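Local coordinates for protein alpha-L-arabinofuranosidase B (Aspergillus kawachii, PDB 6SXT) that hydrolyses terminal non-reducing alpha-L-arabinofuranosides in arabinan, arabinogalactan and arabinoxylan side chains during hemicellulose breakdown, at residues A[101-105]-A[126-130]. Sequence-based numbering, arbitrary orientation.
Sequences YDNLA and PGTGY
Residues 101-105 run extended, with phi/psi near -75/155; from Asp102 to Ala105 they lie about 92° from the direction of 126-130. A single isolated beta bridge joins Asn103 and Thr128, CA to CA 4.3 Å. Asp102 points its CB toward the other segment, 3.3 Å from Gly127 O; its OD2 hydrogen-bonds Asn282 ND2. Gly129 lacks a CB, which would strike that carboxylate. Asn103 N donates to Gly127 O (2.8 Å), and Asn103 O accepts from Gly129 N (3.1 Å). At 104/-9 a CB on Gly127 would jam against Pro126 O. One water lies within hydrogen-bonding reach of Asn103 OD1, Pro126 O and Thr128 OG1; another links Leu104 O to Thr128 OG1. Asn103 ND2 also bonds Asp97, and Thr128 OG1 Ser125 O, by hydrogen bonds. Leu104 CD2 packs on Tyr130 CE2 at 3.7 Å. Ala105 N donates to Tyr130 OH (2.9 Å); Tyr130, chi1 m, also hydrogen-bonds Ile72 O. The contact ties two catalytic-domain loops entering strands 105-106 and 130-132 of different sheets. Backbone hydrogen bonds, one tyrosine hydroxyl and water therefore hold this buried crossing, supplemented by apolar packing of Leu104 and Ala105.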
ATOM      1  N   TYR A 101       2.867 -16.774  -5.648  1.00 20.58           N
ATOM      2  CA  TYR A 101       2.580 -15.390  -6.118  1.00 19.67           C
ATOM      3  C   TYR A 101       2.465 -14.475  -4.908  1.00 18.49           C
ATOM      4  O   TYR A 101       2.287 -14.888  -3.749  1.00 18.42           O
ATOM      5  CB  TYR A 101       1.300 -15.302  -6.951  1.00 19.03           C
ATOM      6  CG  TYR A 101       1.536 -15.666  -8.383  1.00 21.62           C
ATOM      7  CD1 TYR A 101       1.724 -16.996  -8.761  1.00 25.00           C
ATOM      8  CD2 TYR A 101       1.532 -14.703  -9.382  1.00 21.82           C
ATOM      9  CE1 TYR A 101       1.982 -17.315 -10.083  1.00 26.39           C
ATOM     10  CE2 TYR A 101       1.800 -15.013 -10.697  1.00 25.18           C
ATOM     11  CZ  TYR A 101       2.049 -16.325 -11.039  1.00 27.25           C
ATOM     12  OH  TYR A 101       2.257 -16.635 -12.356  1.00 32.73           O
ATOM     13  N   ASP A 102       2.650 -13.182  -5.194  1.00 16.71           N
ATOM     14  CA  ASP A 102       2.425 -12.165  -4.157  1.00 17.24           C
ATOM     15  C   ASP A 102       0.949 -11.823  -4.087  1.00 16.70           C
ATOM     16  O   ASP A 102       0.171 -12.164  -4.967  1.00 16.74           O
ATOM     17  CB  ASP A 102       3.252 -10.942  -4.497  1.00 16.00           C
ATOM     18  CG  ASP A 102       4.755 -11.140  -4.458  1.00 18.68           C
ATOM     19  OD1 ASP A 102       5.216 -12.130  -3.839  1.00 19.93           O
ATOM     20  OD2 ASP A 102       5.461 -10.348  -5.104  1.00 16.83           O
ATOM     21  N   ASN A 103       0.543 -11.239  -2.964  1.00 16.57           N
ATOM     22  CA  ASN A 103      -0.836 -10.783  -2.782  1.00 15.85           C
ATOM     23  C   ASN A 103      -1.121  -9.586  -3.732  1.00 16.33           C
ATOM     24  O   ASN A 103      -0.214  -8.737  -3.979  1.00 16.50           O
ATOM     25  CB  ASN A 103      -1.088 -10.293  -1.378  1.00 16.42           C
ATOM     26  CG  ASN A 103      -0.969 -11.346  -0.298  1.00 18.22           C
ATOM     27  OD1 ASN A 103      -0.493 -11.026   0.779  1.00 18.58           O
ATOM     28  ND2 ASN A 103      -1.441 -12.562  -0.560  1.00 17.58           N
ATOM     29  N   LEU A 104      -2.375  -9.520  -4.145  1.00 16.09           N
ATOM     30  CA  LEU A 104      -2.951  -8.274  -4.707  1.00 16.11           C
ATOM     31  C   LEU A 104      -3.285  -7.304  -3.578  1.00 15.96           C
ATOM     32  O   LEU A 104      -3.653  -7.694  -2.452  1.00 16.22           O
ATOM     33  CB  LEU A 104      -4.189  -8.610  -5.517  1.00 15.94           C
ATOM     34  CG  LEU A 104      -3.930  -9.452  -6.767  1.00 17.20           C
ATOM     35  CD1 LEU A 104      -5.252  -9.872  -7.340  1.00 19.16           C
ATOM     36  CD2 LEU A 104      -3.121  -8.716  -7.768  1.00 18.12           C
ATOM     37  N   ALA A 105      -3.272  -6.020  -3.906  1.00 14.85           N
ATOM     38  CA  ALA A 105      -3.690  -4.971  -2.966  1.00 14.87           C
ATOM     39  C   ALA A 105      -5.190  -4.872  -2.868  1.00 14.79           C
ATOM     40  O   ALA A 105      -5.906  -5.002  -3.875  1.00 14.73           O
ATOM     41  CB  ALA A 105      -3.095  -3.631  -3.363  1.00 16.12           C
ATOM     42  N   PRO A 126       2.924  -6.051   3.602  1.00 16.50           N
ATOM     43  CA  PRO A 126       3.989  -7.015   3.350  1.00 16.60           C
ATOM     44  C   PRO A 126       3.421  -8.269   2.678  1.00 17.08           C
ATOM     45  O   PRO A 126       2.410  -8.869   3.162  1.00 17.53           O
ATOM     46  CB  PRO A 126       4.506  -7.324   4.782  1.00 17.46           C
ATOM     47  CG  PRO A 126       4.258  -6.019   5.484  1.00 17.82           C
ATOM     48  CD  PRO A 126       2.872  -5.621   5.018  1.00 16.46           C
ATOM     49  N   GLY A 127       4.058  -8.642   1.575  1.00 17.61           N
ATOM     50  CA  GLY A 127       3.621  -9.794   0.785  1.00 18.45           C
ATOM     51  C   GLY A 127       2.886  -9.403  -0.482  1.00 18.38           C
ATOM     52  O   GLY A 127       2.631 -10.269  -1.324  1.00 17.58           O
ATOM     53  N   THR A 128       2.571  -8.123  -0.628  1.00 17.81           N
ATOM     54  CA  THR A 128       1.865  -7.587  -1.811  1.00 16.28           C
ATOM     55  C   THR A 128       2.888  -7.187  -2.872  1.00 17.71           C
ATOM     56  O   THR A 128       3.932  -6.611  -2.547  1.00 18.06           O
ATOM     57  CB  THR A 128       0.998  -6.403  -1.369  1.00 16.04           C
ATOM     58  OG1 THR A 128       0.137  -6.838  -0.308  1.00 17.84           O
ATOM     59  CG2 THR A 128       0.132  -5.863  -2.476  1.00 16.44           C
ATOM     60  N   GLY A 129       2.564  -7.421  -4.146  1.00 15.70           N
ATOM     61  CA  GLY A 129       3.481  -7.079  -5.233  1.00 15.97           C
ATOM     62  C   GLY A 129       2.851  -7.158  -6.584  1.00 14.73           C
ATOM     63  O   GLY A 129       2.029  -8.031  -6.829  1.00 16.97           O
ATOM     64  N   TYR A 130       3.326  -6.295  -7.486  1.00 15.60           N
ATOM     65  CA  TYR A 130       2.966  -6.286  -8.904  1.00 14.81           C
ATOM     66  C   TYR A 130       4.230  -6.297  -9.762  1.00 14.34           C
ATOM     67  O   TYR A 130       5.309  -5.842  -9.344  1.00 16.18           O
ATOM     68  CB  TYR A 130       2.133  -5.046  -9.259  1.00 15.63           C
ATOM     69  CG  TYR A 130       0.797  -4.967  -8.561  1.00 14.49           C
ATOM     70  CD1 TYR A 130       0.678  -4.434  -7.295  1.00 15.66           C
ATOM     71  CD2 TYR A 130      -0.361  -5.442  -9.156  1.00 15.10           C
ATOM     72  CE1 TYR A 130      -0.524  -4.406  -6.627  1.00 14.83           C
ATOM     73  CE2 TYR A 130      -1.603  -5.401  -8.518  1.00 15.76           C
ATOM     74  CZ  TYR A 130      -1.674  -4.878  -7.236  1.00 15.23           C
ATOM     75  OH  TYR A 130      -2.864  -4.846  -6.557  1.00 15.66           O
TER
HETATM   76  O   HOH W   1       0.059  -8.539   2.046  1.00 20.61           O
HETATM   77  O   HOH W   2      -2.621  -6.957   0.019  1.00 20.45           O